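Peroxiredoxin (Clostridioides difficile, PDB 6TSB) is a spore coat protein that joins a probable thiol-dependent peroxidase to a family 18 chitinase domain, the part in this crystal, which cleaves internal beta-1,4 linkages of chitin. Local coordinates at residues A[77-82]-A[127-132]; A[55-60]-A[89-94]. One frame throughout, in Å; residues are numbered along the deposited sequence.

Contact 1: residues A[77-82]-A[127-132]; sequences FLNQLL and NEYALD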
ATOM      1  N   PHE A  77     -13.749 -34.768 -10.940  1.00 46.99           N
ATOM      2  CA  PHE A  77     -13.474 -33.595 -10.065  1.00 47.23           C
ATOM      3  C   PHE A  77     -14.331 -33.657  -8.798  1.00 44.77           C
ATOM      4  O   PHE A  77     -13.834 -33.337  -7.702  1.00 48.01           O
ATOM      5  CB  PHE A  77     -13.718 -32.295 -10.826  1.00 44.59           C
ATOM      6  CG  PHE A  77     -12.722 -32.028 -11.926  1.00 48.03           C
ATOM      7  CD1 PHE A  77     -11.473 -32.639 -11.936  1.00 50.14           C
ATOM      8  CD2 PHE A  77     -13.029 -31.138 -12.949  1.00 49.20           C
ATOM      9  CE1 PHE A  77     -10.566 -32.376 -12.954  1.00 46.93           C
ATOM     10  CE2 PHE A  77     -12.131 -30.902 -13.979  1.00 51.69           C
ATOM     11  CZ  PHE A  77     -10.904 -31.521 -13.978  1.00 49.97           C
ATOM     12  N   LEU A  78     -15.571 -34.098  -8.934  1.00 43.31           N
ATOM     13  CA  LEU A  78     -16.513 -34.132  -7.800  1.00 45.52           C
ATOM     14  C   LEU A  78     -16.103 -35.302  -6.898  1.00 45.58           C
ATOM     15  O   LEU A  78     -16.149 -35.149  -5.665  1.00 43.87           O
ATOM     16  CB  LEU A  78     -17.950 -34.283  -8.315  1.00 41.47           C
ATOM     17  CG  LEU A  78     -18.992 -34.559  -7.225  1.00 45.34           C
ATOM     18  CD1 LEU A  78     -19.008 -33.446  -6.188  1.00 45.32           C
ATOM     19  CD2 LEU A  78     -20.386 -34.729  -7.807  1.00 48.13           C
ATOM     20  N   ASN A  79     -15.764 -36.450  -7.481  1.00 44.76           N
ATOM     21  CA  ASN A  79     -15.313 -37.616  -6.681  1.00 45.20           C
ATOM     22  C   ASN A  79     -14.017 -37.232  -5.970  1.00 43.62           C
ATOM     23  O   ASN A  79     -13.891 -37.551  -4.774  1.00 49.18           O
ATOM     24  CB  ASN A  79     -15.150 -38.869  -7.536  1.00 52.79           C
ATOM     25  CG  ASN A  79     -16.479 -39.405  -8.018  1.00 53.47           C
ATOM     26  OD1 ASN A  79     -16.603 -39.781  -9.182  1.00 49.11           O
ATOM     27  ND2 ASN A  79     -17.466 -39.429  -7.136  1.00 47.71           N
ATOM     28  N   GLN A  80     -13.098 -36.564  -6.669  1.00 42.50           N
ATOM     29  CA  GLN A  80     -11.812 -36.120  -6.074  1.00 46.25           C
ATOM     30  C   GLN A  80     -12.123 -35.234  -4.867  1.00 47.78           C
ATOM     31  O   GLN A  80     -11.632 -35.512  -3.767  1.00 55.33           O
ATOM     32  CB  GLN A  80     -10.963 -35.375  -7.100  1.00 44.26           C
ATOM     33  CG  GLN A  80      -9.545 -35.110  -6.616  1.00 42.45           C
ATOM     34  CD  GLN A  80      -8.713 -34.402  -7.649  1.00 38.22           C
ATOM     35  OE1 GLN A  80      -8.983 -34.507  -8.840  1.00 35.80           O
ATOM     36  NE2 GLN A  80      -7.702 -33.678  -7.201  1.00 37.87           N
ATOM     37  N   LEU A  81     -13.013 -34.271  -5.059  1.00 47.64           N
ATOM     38  CA  LEU A  81     -13.394 -33.278  -4.021  1.00 45.08           C
ATOM     39  C   LEU A  81     -14.083 -33.989  -2.849  1.00 44.08           C
ATOM     40  O   LEU A  81     -13.812 -33.609  -1.700  1.00 50.80           O
ATOM     41  CB  LEU A  81     -14.258 -32.209  -4.693  1.00 44.91           C
ATOM     42  CG  LEU A  81     -14.761 -31.091  -3.792  1.00 47.31           C
ATOM     43  CD1 LEU A  81     -13.612 -30.199  -3.329  1.00 47.95           C
ATOM     44  CD2 LEU A  81     -15.803 -30.279  -4.544  1.00 48.60           C
ATOM     45  N   LEU A  82     -14.870 -35.033  -3.110  1.00 40.42           N
ATOM     46  CA  LEU A  82     -15.600 -35.808  -2.079  1.00 45.18           C
ATOM     47  C   LEU A  82     -14.594 -36.540  -1.205  1.00 51.04           C
ATOM     48  O   LEU A  82     -14.926 -36.787  -0.035  1.00 49.86           O
ATOM     49  CB  LEU A  82     -16.560 -36.816  -2.727  1.00 46.59           C
ATOM     50  CG  LEU A  82     -17.925 -36.241  -3.101  1.00 47.80           C
ATOM     51  CD1 LEU A  82     -18.693 -37.186  -4.000  1.00 48.66           C
ATOM     52  CD2 LEU A  82     -18.728 -35.935  -1.856  1.00 46.56           C
ATOM     53  N   ASN A 127     -28.096 -38.698  -2.888  1.00 47.99           N
ATOM     54  CA  ASN A 127     -27.918 -40.080  -2.353  1.00 54.99           C
ATOM     55  C   ASN A 127     -26.768 -40.775  -3.091  1.00 53.83           C
ATOM     56  O   ASN A 127     -25.945 -41.437  -2.421  1.00 56.79           O
ATOM     57  CB  ASN A 127     -29.229 -40.868  -2.403  1.00 57.12           C
ATOM     58  CG  ASN A 127     -30.228 -40.343  -1.390  1.00 59.57           C
ATOM     59  OD1 ASN A 127     -29.852 -39.760  -0.376  1.00 62.69           O
ATOM     60  ND2 ASN A 127     -31.507 -40.541  -1.651  1.00 62.46           N
ATOM     61  N   GLU A 128     -26.682 -40.571  -4.407  1.00 52.18           N
ATOM     62  CA  GLU A 128     -25.737 -41.269  -5.318  1.00 55.10           C
ATOM     63  C   GLU A 128     -24.290 -40.908  -4.953  1.00 57.05           C
ATOM     64  O   GLU A 128     -23.457 -41.824  -4.947  1.00 55.53           O
ATOM     65  CB  GLU A 128     -26.061 -40.905  -6.770  1.00 60.96           C
ATOM     66  CG  GLU A 128     -25.050 -41.405  -7.787  1.00 67.55           C
ATOM     67  CD  GLU A 128     -25.488 -41.248  -9.240  1.00 81.86           C
ATOM     68  OE1 GLU A 128     -26.722 -41.357  -9.516  1.00 85.83           O
ATOM     69  OE2 GLU A 128     -24.594 -41.033 -10.105  1.00 73.89           O
ATOM     70  N   TYR A 129     -24.008 -39.629  -4.664  1.00 52.95           N
ATOM     71  CA  TYR A 129     -22.656 -39.107  -4.351  1.00 47.10           C
ATOM     72  C   TYR A 129     -22.425 -38.905  -2.848  1.00 44.47           C
ATOM     73  O   TYR A 129     -21.356 -38.412  -2.487  1.00 49.52           O
ATOM     74  CB  TYR A 129     -22.433 -37.808  -5.108  1.00 44.50           C
ATOM     75  CG  TYR A 129     -22.140 -37.995  -6.567  1.00 47.03           C
ATOM     76  CD1 TYR A 129     -20.850 -38.211  -7.010  1.00 49.24           C
ATOM     77  CD2 TYR A 129     -23.141 -37.922  -7.514  1.00 51.98           C
ATOM     78  CE1 TYR A 129     -20.563 -38.375  -8.355  1.00 52.83           C
ATOM     79  CE2 TYR A 129     -22.865 -38.063  -8.866  1.00 54.70           C
ATOM     80  CZ  TYR A 129     -21.572 -38.298  -9.293  1.00 53.20           C
ATOM     81  OH  TYR A 129     -21.292 -38.417 -10.627  1.00 53.10           O
ATOM     82  N   ALA A 130     -23.372 -39.299  -2.000  1.00 47.07           N
ATOM     83  CA  ALA A 130     -23.386 -38.977  -0.552  1.00 53.61           C
ATOM     84  C   ALA A 130     -23.061 -37.487  -0.350  1.00 51.97           C
ATOM     85  O   ALA A 130     -22.200 -37.177   0.502  1.00 44.20           O
ATOM     86  CB  ALA A 130     -22.404 -39.860   0.187  1.00 52.17           C
ATOM     87  N   LEU A 131     -23.732 -36.592  -1.083  1.00 46.31           N
ATOM     88  CA  LEU A 131     -23.539 -35.131  -0.914  1.00 48.29           C
ATOM     89  C   LEU A 131     -24.150 -34.688   0.413  1.00 41.90           C
ATOM     90  O   LEU A 131     -25.061 -35.371   0.925  1.00 44.67           O
ATOM     91  CB  LEU A 131     -24.195 -34.366  -2.056  1.00 48.50           C
ATOM     92  CG  LEU A 131     -23.725 -34.702  -3.467  1.00 44.40           C
ATOM     93  CD1 LEU A 131     -24.456 -33.781  -4.435  1.00 47.26           C
ATOM     94  CD2 LEU A 131     -22.225 -34.533  -3.600  1.00 39.79           C
ATOM     95  N   ASP A 132     -23.673 -33.566   0.925  1.00 44.25           N
ATOM     96  CA  ASP A 132     -24.211 -32.907   2.143  1.00 47.43           C
ATOM     97  C   ASP A 132     -25.378 -31.983   1.741  1.00 47.94           C
ATOM     98  O   ASP A 132     -26.211 -31.637   2.601  1.00 41.08           O
ATOM     99  CB  ASP A 132     -23.063 -32.191   2.840  1.00 47.83           C
ATOM    100  CG  ASP A 132     -22.009 -33.149   3.367  1.00 51.08           C
ATOM    101  OD1 ASP A 132     -22.341 -33.902   4.316  1.00 48.43           O
ATOM    102  OD2 ASP A 132     -20.865 -33.126   2.829  1.00 46.16           O
TER
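Leu78 and Tyr129 show how a branched side chain can use the face of a ring. The CD2 methyl of Leu78 stands over one face of the Tyr129 ring, 3.7 Å from the ring centroid and 16° off the normal, which makes a CH-pi contact. It is displaced toward one side, with Leu78 CD2 coming to 3.6 Å from Tyr129 CD1. Leu78 holds CG anti to its backbone N (chi1 170°), and from that CG the two methyls divide the work: CD2 takes the ring while CD1 turns to the CD2 methyl of Leu131.

The edge of the same ring is used differently. Asn79 brings its amide nitrogen into the ring plane, ND2 lying 3.5 Å from Tyr129 CE1. Its amide plane is turned 27° from the ring, although the two side chains run across each other at about a right angle.

These residues join helix 75-83 to the turn that ends helix 112-128, on the outside of the TIM barrel expected of a family 18 glycoside hydrolase. In that turn Ala130 takes a positive phi and closes the helix in a Schellman motif before the chain enters strand 133-137. Beneath them lies strand 92-98: Leu78 and Leu131 both rest on its Val95, and Leu82 on its Val93.

Leu82 meets both the ring and the turn. Its CD1 approaches the ring edge near the plane, 3.8 Å from Tyr129 CD1, and also sits 3.3 Å from the Tyr129 backbone O. The other methyl, Leu82 CD2, meets Leu131 CD2 at 4.2 Å, the two side chains again crossing at about a right angle. No hydrogen bond joins the two segments. Leu131 O accepts a hydrogen bond from Lys173 NZ.

Contact 2: residues A[55-60]-A[89-94]; sequences DAVIFA and PSLKVI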
ATOM      1  N   ASP A  55     -15.185 -24.677   5.816  1.00 44.62           N
ATOM      2  CA  ASP A  55     -16.280 -25.468   6.440  1.00 46.53           C
ATOM      3  C   ASP A  55     -17.036 -26.217   5.339  1.00 44.74           C
ATOM      4  O   ASP A  55     -17.696 -27.231   5.637  1.00 44.27           O
ATOM      5  CB  ASP A  55     -17.248 -24.583   7.234  1.00 55.45           C
ATOM      6  CG  ASP A  55     -16.630 -23.845   8.409  1.00 51.30           C
ATOM      7  OD1 ASP A  55     -16.453 -24.491   9.439  1.00 51.18           O
ATOM      8  OD2 ASP A  55     -16.341 -22.628   8.267  1.00 56.12           O
ATOM      9  N   ALA A  56     -16.998 -25.696   4.113  1.00 43.17           N
ATOM     10  CA  ALA A  56     -17.776 -26.249   2.994  1.00 45.72           C
ATOM     11  C   ALA A  56     -17.164 -25.864   1.650  1.00 41.87           C
ATOM     12  O   ALA A  56     -16.574 -24.767   1.507  1.00 43.23           O
ATOM     13  CB  ALA A  56     -19.194 -25.768   3.087  1.00 47.90           C
ATOM     14  N   VAL A  57     -17.293 -26.795   0.718  1.00 39.79           N
ATOM     15  CA  VAL A  57     -16.883 -26.674  -0.705  1.00 42.55           C
ATOM     16  C   VAL A  57     -18.145 -26.873  -1.545  1.00 39.01           C
ATOM     17  O   VAL A  57     -18.988 -27.787  -1.215  1.00 34.86           O
ATOM     18  CB  VAL A  57     -15.783 -27.692  -1.073  1.00 44.94           C
ATOM     19  CG1 VAL A  57     -14.477 -27.338  -0.401  1.00 50.70           C
ATOM     20  CG2 VAL A  57     -16.168 -29.122  -0.726  1.00 41.60           C
ATOM     21  N   ILE A  58     -18.274 -26.050  -2.577  1.00 36.45           N
ATOM     22  CA  ILE A  58     -19.449 -26.081  -3.480  1.00 40.30           C
ATOM     23  C   ILE A  58     -18.896 -26.436  -4.849  1.00 39.53           C
ATOM     24  O   ILE A  58     -18.280 -25.568  -5.460  1.00 38.44           O
ATOM     25  CB  ILE A  58     -20.237 -24.752  -3.483  1.00 40.21           C
ATOM     26  CG1 ILE A  58     -20.687 -24.320  -2.087  1.00 45.04           C
ATOM     27  CG2 ILE A  58     -21.419 -24.875  -4.416  1.00 42.19           C
ATOM     28  CD1 ILE A  58     -21.531 -23.042  -2.066  1.00 47.21           C
ATOM     29  N   PHE A  59     -19.090 -27.686  -5.273  1.00 42.51           N
ATOM     30  CA  PHE A  59     -18.713 -28.155  -6.629  1.00 42.01           C
ATOM     31  C   PHE A  59     -19.546 -27.406  -7.670  1.00 40.28           C
ATOM     32  O   PHE A  59     -20.787 -27.451  -7.608  1.00 42.19           O
ATOM     33  CB  PHE A  59     -18.935 -29.661  -6.785  1.00 42.50           C
ATOM     34  CG  PHE A  59     -18.630 -30.135  -8.183  1.00 47.01           C
ATOM     35  CD1 PHE A  59     -17.316 -30.249  -8.622  1.00 51.41           C
ATOM     36  CD2 PHE A  59     -19.643 -30.437  -9.072  1.00 49.13           C
ATOM     37  CE1 PHE A  59     -17.024 -30.666  -9.913  1.00 50.49           C
ATOM     38  CE2 PHE A  59     -19.350 -30.844 -10.369  1.00 50.36           C
ATOM     39  CZ  PHE A  59     -18.044 -30.947 -10.790  1.00 50.42           C
ATOM     40  N   ALA A  60     -18.894 -26.805  -8.654  1.00 42.35           N
ATOM     41  CA  ALA A  60     -19.561 -26.163  -9.803  1.00 40.82           C
ATOM     42  C   ALA A  60     -19.115 -26.808 -11.129  1.00 47.31           C
ATOM     43  O   ALA A  60     -17.922 -26.877 -11.415  1.00 46.15           O
ATOM     44  CB  ALA A  60     -19.240 -24.696  -9.739  1.00 43.66           C
ATOM     45  N   PRO A  89     -13.750 -35.362   7.923  1.00 63.40           N
ATOM     46  CA  PRO A  89     -15.100 -35.905   7.733  1.00 64.68           C
ATOM     47  C   PRO A  89     -16.240 -34.887   7.944  1.00 69.69           C
ATOM     48  O   PRO A  89     -17.345 -35.136   7.488  1.00 71.44           O
ATOM     49  CB  PRO A  89     -15.211 -37.034   8.773  1.00 60.87           C
ATOM     50  CG  PRO A  89     -13.785 -37.308   9.193  1.00 60.69           C
ATOM     51  CD  PRO A  89     -13.040 -36.001   9.038  1.00 57.85           C
ATOM     52  N   SER A  90     -15.954 -33.773   8.622  1.00 60.52           N
ATOM     53  CA  SER A  90     -16.924 -32.687   8.917  1.00 61.70           C
ATOM     54  C   SER A  90     -17.046 -31.709   7.733  1.00 60.34           C
ATOM     55  O   SER A  90     -17.903 -30.810   7.808  1.00 53.65           O
ATOM     56  CB  SER A  90     -16.509 -31.960  10.175  1.00 59.11           C
ATOM     57  OG  SER A  90     -15.345 -31.179   9.941  1.00 57.61           O
ATOM     58  N   LEU A  91     -16.183 -31.810   6.713  1.00 52.13           N
ATOM     59  CA  LEU A  91     -16.267 -30.933   5.520  1.00 48.07           C
ATOM     60  C   LEU A  91     -17.599 -31.229   4.841  1.00 53.07           C
ATOM     61  O   LEU A  91     -17.993 -32.422   4.776  1.00 49.23           O
ATOM     62  CB  LEU A  91     -15.093 -31.175   4.569  1.00 46.10           C
ATOM     63  CG  LEU A  91     -15.104 -30.366   3.279  1.00 41.50           C
ATOM     64  CD1 LEU A  91     -14.781 -28.910   3.538  1.00 50.77           C
ATOM     65  CD2 LEU A  91     -14.121 -30.931   2.271  1.00 44.64           C
ATOM     66  N   LYS A  92     -18.287 -30.162   4.437  1.00 51.75           N
ATOM     67  CA  LYS A  92     -19.594 -30.237   3.743  1.00 50.27           C
ATOM     68  C   LYS A  92     -19.295 -30.114   2.254  1.00 46.95           C
ATOM     69  O   LYS A  92     -18.581 -29.148   1.868  1.00 44.91           O
ATOM     70  CB  LYS A  92     -20.556 -29.151   4.241  1.00 48.73           C
ATOM     71  CG  LYS A  92     -21.240 -29.460   5.568  1.00 51.87           C
ATOM     72  CD  LYS A  92     -22.010 -28.279   6.133  1.00 56.83           C
ATOM     73  CE  LYS A  92     -23.130 -28.672   7.071  1.00 62.11           C
ATOM     74  NZ  LYS A  92     -22.684 -28.745   8.480  1.00 66.13           N
ATOM     75  N   VAL A  93     -19.787 -31.076   1.472  1.00 42.14           N
ATOM     76  CA  VAL A  93     -19.617 -31.073   0.004  1.00 43.42           C
ATOM     77  C   VAL A  93     -20.991 -30.858  -0.640  1.00 40.49           C
ATOM     78  O   VAL A  93     -21.903 -31.694  -0.487  1.00 40.11           O
ATOM     79  CB  VAL A  93     -18.898 -32.342  -0.485  1.00 47.29           C
ATOM     80  CG1 VAL A  93     -18.588 -32.217  -1.968  1.00 45.99           C
ATOM     81  CG2 VAL A  93     -17.624 -32.618   0.317  1.00 49.80           C
ATOM     82  N   ILE A  94     -21.082 -29.778  -1.392  1.00 39.18           N
ATOM     83  CA  ILE A  94     -22.333 -29.276  -1.995  1.00 40.69           C
ATOM     84  C   ILE A  94     -22.102 -29.304  -3.491  1.00 38.08           C
ATOM     85  O   ILE A  94     -20.964 -29.003  -3.892  1.00 42.36           O
ATOM     86  CB  ILE A  94     -22.628 -27.845  -1.503  1.00 42.32           C
ATOM     87  CG1 ILE A  94     -22.545 -27.724   0.019  1.00 44.83           C
ATOM     88  CG2 ILE A  94     -23.968 -27.335  -2.034  1.00 42.81           C
ATOM     89  CD1 ILE A  94     -23.426 -28.684   0.745  1.00 47.33           C
TER
HETATM   90  O   HOH W   1     -18.541 -27.768   7.951  1.00 55.85           O
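Val57 and Lys92 form part of a ladder in which each backbone acceptor facing the neighbouring strand finds a donor. Val57 N gives its hydrogen to Lys92 O at 2.9 Å, in a nearly straight bond of 168° at the hydrogen, and Val57 O receives Ile94 N at the same 2.9 Å. One residue thus spends both of its polar backbone atoms on strand 92-98. Phe59 N then closes on Ile94 O at 2.7 Å, the donor tilted 18° from the carbonyl plane. Longer CA-H...O contacts supplement the ladder, as where Ala56 CA comes to 3.2 Å from Lys92 O.

The intervening residues turn their backbone polar atoms the other way. Ala56 and Ile58 bond to Glu40 and Val42 of strand 37-43, while Val93 N is taken by the carboxylate OD2 of Asp132.

At the start of the ladder, Asp55 O accepts Lys92 N at 3.2 Å. A water that donates to Ser90 O at 3.1 Å also lies beside Asp55 O, but its 2.5 Å approach to Asp55 O is too short to be taken at face value, and a water bridge between the two segments there remains doubtful. The Asp55 side chain is occupied by Val38 N, bonded to OD2.

Side chains separate by face. Val57 CG2, in the crowded position between the backbone N and carbonyl carbon (chi1 of CG1 -70°), lies 3.9 Å from Val93 CG2; these valines run side by side beneath Leu81 and Leu82 of helix 75-83. Ala56, Lys92 and Ile94 occupy the other face, against Trp174. Two adjacent parallel strands with a helix between them in sequence form a beta-alpha-beta crossover, the repeating element of the TIM barrel adopted by family 18 chitinases.

The centres of the two contacts are 9 Å apart, and both belong to the family 18 chitinase domain. Their segments alternate along the chain: 55-60, 77-82, 89-94, then 127-132, so strand, helix, strand and the end of a later helix follow one another as the barrel is built. Contact 2 joins neighbouring parallel strands; contact 1 sets helix 75-83 against the turn after helix 112-128, outside the strands. They touch directly, Leu82 CD2 packing 3.7 Å from Val93 CG1. Val93 is therefore shared: it pairs with Val57 in the sheet and packs against Leu82, while its N meets the Asp132 carboxylate just before strand 133-137.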